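Long-range contacts in glycerophosphoryl diester phosphodiesterase (Parabacteroides distasonis, PDB 3MZ2), which probably hydrolyses glycerophosphodiesters, releasing an alcohol and glycerol 3-phosphate: residues 35-40 with 262-267; 62-67 with 131-136. All coordinates share one frame; numbering follows the deposited sequence.

Interaction 1: 35-40 with 262-267. With SO4 (sulfate ion), chain C; SO4 (sulfate ion), chain G; SO4 (sulfate ion), chain F.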
# COMPACT_ATOMS: atom_id res chain seq x y z
N SER A 35 -16.10 -15.14 -0.04
CA SER A 35 -15.12 -14.55 -0.96
C SER A 35 -13.77 -15.20 -0.72
O SER A 35 -13.35 -15.36 0.42
CB SER A 35 -15.08 -13.03 -0.77
OG SER A 35 -14.36 -12.39 -1.80
N GLY A 36 -13.10 -15.62 -1.80
CA GLY A 36 -11.80 -16.24 -1.73
C GLY A 36 -10.74 -15.19 -1.62
O GLY A 36 -10.49 -14.45 -2.59
N HIS A 37 -10.12 -15.09 -0.46
CA HIS A 37 -8.96 -14.22 -0.24
C HIS A 37 -7.77 -14.63 -1.10
O HIS A 37 -7.29 -15.79 -1.05
CB HIS A 37 -8.55 -14.28 1.23
CG HIS A 37 -7.47 -13.32 1.61
ND1 HIS A 37 -6.20 -13.73 1.98
CD2 HIS A 37 -7.47 -11.97 1.74
CE1 HIS A 37 -5.47 -12.68 2.32
NE2 HIS A 37 -6.22 -11.60 2.20
N ARG A 38 -7.29 -13.65 -1.88
CA ARG A 38 -6.19 -13.84 -2.83
C ARG A 38 -6.51 -15.01 -3.71
O ARG A 38 -5.61 -15.74 -4.11
CB ARG A 38 -4.83 -14.05 -2.13
CG ARG A 38 -4.35 -12.97 -1.19
CD ARG A 38 -2.98 -13.31 -0.60
NE ARG A 38 -2.58 -12.54 0.58
CZ ARG A 38 -1.69 -12.95 1.49
NH1 ARG A 38 -1.07 -14.11 1.35
NH2 ARG A 38 -1.40 -12.18 2.54
N GLY A 39 -7.81 -15.24 -3.96
CA GLY A 39 -8.33 -16.35 -4.68
C GLY A 39 -8.71 -17.63 -3.96
O GLY A 39 -9.29 -18.50 -4.55
N GLY A 40 -8.44 -17.72 -2.66
CA GLY A 40 -8.47 -19.01 -1.94
C GLY A 40 -7.19 -19.79 -2.23
O GLY A 40 -6.48 -19.51 -3.21
N ILE A 262 -20.85 -11.76 4.81
CA ILE A 262 -19.86 -12.29 3.89
C ILE A 262 -18.62 -12.67 4.70
O ILE A 262 -18.20 -11.93 5.57
CB ILE A 262 -19.46 -11.24 2.78
CG1 ILE A 262 -20.72 -10.57 2.15
CG2 ILE A 262 -18.57 -11.90 1.75
CD1 ILE A 262 -20.44 -9.40 1.21
N ILE A 263 -18.08 -13.87 4.45
CA ILE A 263 -16.75 -14.26 4.98
C ILE A 263 -15.74 -14.28 3.84
O ILE A 263 -15.96 -15.01 2.82
CB ILE A 263 -16.80 -15.63 5.65
CG1 ILE A 263 -17.61 -15.50 6.93
CG2 ILE A 263 -15.38 -16.10 5.97
CD1 ILE A 263 -17.99 -16.87 7.56
N GLU A 264 -14.69 -13.48 3.96
CA GLU A 264 -13.51 -13.59 3.09
C GLU A 264 -12.45 -14.45 3.77
O GLU A 264 -12.07 -14.18 4.91
CB GLU A 264 -12.91 -12.22 2.78
CG GLU A 264 -11.68 -12.29 1.88
CD GLU A 264 -10.92 -10.99 1.86
OE1 GLU A 264 -10.31 -10.61 2.88
OE2 GLU A 264 -10.94 -10.34 0.83
N SER A 265 -11.98 -15.46 3.05
CA SER A 265 -11.14 -16.50 3.64
C SER A 265 -10.13 -17.05 2.68
O SER A 265 -10.42 -17.15 1.45
CB SER A 265 -12.06 -17.61 4.18
OG SER A 265 -11.37 -18.72 4.72
N ASP A 266 -8.97 -17.47 3.21
CA ASP A 266 -8.00 -18.23 2.43
C ASP A 266 -8.51 -19.67 2.23
O ASP A 266 -7.95 -20.39 1.44
CB ASP A 266 -6.62 -18.28 3.11
CG ASP A 266 -5.87 -16.97 3.02
OD1 ASP A 266 -6.03 -16.28 2.01
OD2 ASP A 266 -5.11 -16.64 3.97
N ARG A 267 -9.55 -20.06 2.98
CA ARG A 267 -10.10 -21.40 3.00
C ARG A 267 -11.58 -21.42 2.63
O ARG A 267 -12.38 -21.95 3.37
CB ARG A 267 -9.92 -22.01 4.38
CG ARG A 267 -8.49 -22.03 4.92
CD ARG A 267 -8.49 -22.59 6.34
NE ARG A 267 -7.16 -22.59 6.95
CZ ARG A 267 -6.24 -23.54 6.80
NH1 ARG A 267 -6.49 -24.60 6.06
NH2 ARG A 267 -5.06 -23.44 7.42
S SO4 C . -3.80 -9.23 2.16
O1 SO4 C . -3.84 -9.94 0.88
O2 SO4 C . -5.17 -8.85 2.51
O3 SO4 C . -3.24 -10.05 3.24
O4 SO4 C . -2.85 -8.09 2.00
S SO4 G . 0.18 -15.50 4.51
O1 SO4 G . 0.82 -16.82 4.53
O2 SO4 G . -1.05 -15.57 3.73
O3 SO4 G . -0.11 -15.09 5.88
O4 SO4 G . 1.02 -14.47 3.86
S SO4 F . -2.13 -21.24 8.30
O1 SO4 F . -1.66 -22.54 7.81
O2 SO4 F . -3.56 -21.31 8.60
O3 SO4 F . -1.39 -20.88 9.51
O4 SO4 F . -1.87 -20.22 7.28
O HOH W 1 -13.19 -10.04 -0.81

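Interaction 2: 62-67 with 131-136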
# COMPACT_ATOMS: atom_id res chain seq x y z
N ALA A 62 -18.67 -18.24 -5.03
CA ALA A 62 -17.81 -17.32 -4.34
C ALA A 62 -17.44 -16.18 -5.30
O ALA A 62 -17.53 -16.33 -6.50
CB ALA A 62 -16.54 -18.03 -3.85
N THR A 63 -17.02 -15.07 -4.71
CA THR A 63 -16.31 -14.00 -5.38
C THR A 63 -14.83 -14.19 -5.05
O THR A 63 -14.49 -15.00 -4.19
CB THR A 63 -16.74 -12.63 -4.91
OG1 THR A 63 -16.61 -12.56 -3.48
CG2 THR A 63 -18.20 -12.37 -5.31
N PHE A 64 -13.97 -13.51 -5.79
CA PHE A 64 -12.52 -13.65 -5.60
C PHE A 64 -11.84 -12.29 -5.48
O PHE A 64 -11.91 -11.48 -6.39
CB PHE A 64 -11.90 -14.47 -6.76
CG PHE A 64 -12.46 -15.88 -6.85
CD1 PHE A 64 -12.12 -16.79 -5.90
CD2 PHE A 64 -13.38 -16.22 -7.78
CE1 PHE A 64 -12.63 -18.09 -5.94
CE2 PHE A 64 -13.92 -17.51 -7.82
CZ PHE A 64 -13.56 -18.44 -6.86
N GLU A 65 -11.13 -12.11 -4.38
CA GLU A 65 -10.33 -10.92 -4.13
C GLU A 65 -8.93 -11.26 -4.63
O GLU A 65 -8.39 -12.30 -4.27
CB GLU A 65 -10.34 -10.67 -2.63
CG GLU A 65 -9.58 -9.41 -2.28
CD GLU A 65 -8.15 -9.61 -1.89
OE1 GLU A 65 -7.66 -10.75 -1.79
OE2 GLU A 65 -7.50 -8.56 -1.67
N ILE A 66 -8.36 -10.44 -5.51
CA ILE A 66 -7.13 -10.77 -6.18
C ILE A 66 -6.16 -9.59 -6.14
O ILE A 66 -6.54 -8.44 -5.83
CB ILE A 66 -7.43 -11.25 -7.65
CG1 ILE A 66 -8.13 -10.17 -8.46
CG2 ILE A 66 -8.30 -12.52 -7.59
CD1 ILE A 66 -8.45 -10.51 -9.94
N ASP A 67 -4.90 -9.88 -6.48
CA ASP A 67 -3.77 -8.96 -6.32
C ASP A 67 -3.10 -8.59 -7.66
O ASP A 67 -2.12 -9.22 -8.06
CB ASP A 67 -2.71 -9.60 -5.39
CG ASP A 67 -3.27 -9.93 -4.01
OD1 ASP A 67 -3.65 -8.96 -3.32
OD2 ASP A 67 -3.32 -11.12 -3.65
N GLY A 131 -19.79 -13.87 -16.24
CA GLY A 131 -20.84 -14.90 -16.23
C GLY A 131 -20.66 -16.02 -15.23
O GLY A 131 -21.50 -16.95 -15.17
N LYS A 132 -19.55 -15.99 -14.49
CA LYS A 132 -19.28 -16.98 -13.45
C LYS A 132 -19.20 -16.41 -12.04
O LYS A 132 -19.69 -17.03 -11.10
CB LYS A 132 -18.00 -17.73 -13.73
CG LYS A 132 -17.95 -18.41 -15.07
CD LYS A 132 -16.65 -19.16 -15.21
CE LYS A 132 -16.50 -19.70 -16.62
NZ LYS A 132 -16.22 -18.69 -17.74
N THR A 133 -18.56 -15.25 -11.87
CA THR A 133 -18.26 -14.73 -10.55
C THR A 133 -17.99 -13.21 -10.64
O THR A 133 -18.25 -12.58 -11.66
CB THR A 133 -17.03 -15.49 -9.94
OG1 THR A 133 -16.79 -15.06 -8.59
CG2 THR A 133 -15.77 -15.27 -10.75
N ILE A 134 -17.51 -12.62 -9.57
CA ILE A 134 -17.13 -11.23 -9.50
C ILE A 134 -15.73 -11.23 -8.94
O ILE A 134 -15.45 -11.93 -7.97
CB ILE A 134 -18.03 -10.46 -8.50
CG1 ILE A 134 -19.49 -10.62 -8.82
CG2 ILE A 134 -17.63 -8.95 -8.41
CD1 ILE A 134 -20.38 -10.35 -7.68
N LEU A 135 -14.83 -10.46 -9.53
CA LEU A 135 -13.51 -10.28 -9.01
C LEU A 135 -13.45 -8.97 -8.23
O LEU A 135 -14.15 -7.98 -8.55
CB LEU A 135 -12.52 -10.20 -10.20
CG LEU A 135 -12.50 -11.38 -11.19
CD1 LEU A 135 -11.52 -11.10 -12.33
CD2 LEU A 135 -12.23 -12.67 -10.47
N ILE A 136 -12.60 -8.93 -7.22
CA ILE A 136 -12.45 -7.78 -6.36
C ILE A 136 -10.97 -7.41 -6.32
O ILE A 136 -10.14 -8.22 -5.87
CB ILE A 136 -13.00 -8.03 -4.95
CG1 ILE A 136 -14.44 -8.54 -5.04
CG2 ILE A 136 -12.88 -6.69 -4.12
CD1 ILE A 136 -15.10 -8.98 -3.66
O HOH W 2 -19.78 -18.30 -8.12

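Interaction 1: 35-40 with 262-267
CG of His-37 stands anti to the backbone N (chi1 -174°), and CG of Asp-266 stands anti to its carbonyl carbon (chi1 -74°); from these positions the two side chains run side by side, pointing the same way. The imidazole donates from ND1 to OD1 of Asp-266 over 2.6 Å, with OD1 nearly in the ring plane. At the carboxylate the donor arrives on the syn side, 31° out of its plane, because the two flat groups are twisted against each other. This His-carboxylate bond fixes the ring's rotation, and on the same ring NE2 donates to O2 of a sulfate at 3.0 Å. The Glu-264 side chain crosses that of His-37 obliquely, bringing OE1 to 3.3 Å from CD2 of His-37; its OE1 is also hydrogen-bonded to Ser-234.

Behind these groups lies a pair of parallel strands that closes the TIM barrel: 33-36, first in the barrel order, meets 262-265, the last. N of Ser-35 donates to O of Ile-263 (2.9 Å), N of Ser-265 to O of Ser-35 (3.0 Å), and N of His-37 to O of Ser-265. On the face carrying Ser-35 and Glu-264, a water links OG of Ser-35 with OE2 of Glu-264, at 2.8 Å from each; OG is also hydrogen-bonded to OG1 of Thr-63.

At the C-terminal ends of the strands, Arg-38 lays CG over one face of the His-37 ring, 3.6 Å above its plane and offset toward the rim. Its guanidinium grips the same sulfate through NE to O1 and NH2 to O3, and His-80 binds a sulfate as well. The anion probably comes from the crystallisation liquor, yet its position is consistent with a phosphate-binding pocket at the barrel mouth.

Interaction 2: 62-67 with 131-136
Thr-133 reaches Ala-62 with its hydroxyl: OG1 donates to Ala-62 O over 2.6 Å, in the carbonyl plane and on a lone pair. From there the parallel strands zip together through Phe-64 N to Ile-134 O (3.1 Å), Ile-136 N to Phe-64 O (2.8 Å) and Ile-66 N to Ile-136 O (2.9 Å). Packing is close on both faces. CG2 of Thr-63 lies alongside Ile-134, 3.7 Å from its CB, while CD1 of Ile-66 meets CD1 of Leu-135 at 3.9 Å. The Phe-64 side chain crosses Thr-133 at about a right angle, with CG2 of Thr-133 at the ring edge. An alanine at Thr-133 would probably leave Ala-62 O without its hydroxyl donor and open a small gap beside the Phe-64 ring. Just before Thr-133 the contact is looser: Gly-131 is exposed, and a water lies between Ala-62 N and Lys-132 O, at the long distances of 3.3 and 3.2 Å. Helix 50-59 packs on Phe-64 and Ile-66, helix 122-129 on Thr-133 and Leu-135, and strand 160-164 continues the sheet beyond Ile-134 and Ile-136.

How the interactions relate
Interactions 1 and 2 have centres 10 Å apart and belong to one curled sheet, in which strands 33-36 and 63-70 are neighbours. Across the sheet the order is 262-265, 33-36, 63-70, 135-137; along the chain 35-40 comes first, then 62-67, 131-136 and finally 262-267. Interaction 2 thus joins successive barrel strands, whereas interaction 1 brings the last back to the first. They touch directly: Ser-35 OG lies 2.8 Å from Thr-63 OG1, a probable hydrogen bond, and Glu-65 OE1 accepts from Arg-38 N. This second bond ties interaction 2 to the sulfate-binding turn, consistent with a shared pocket at the barrel mouth.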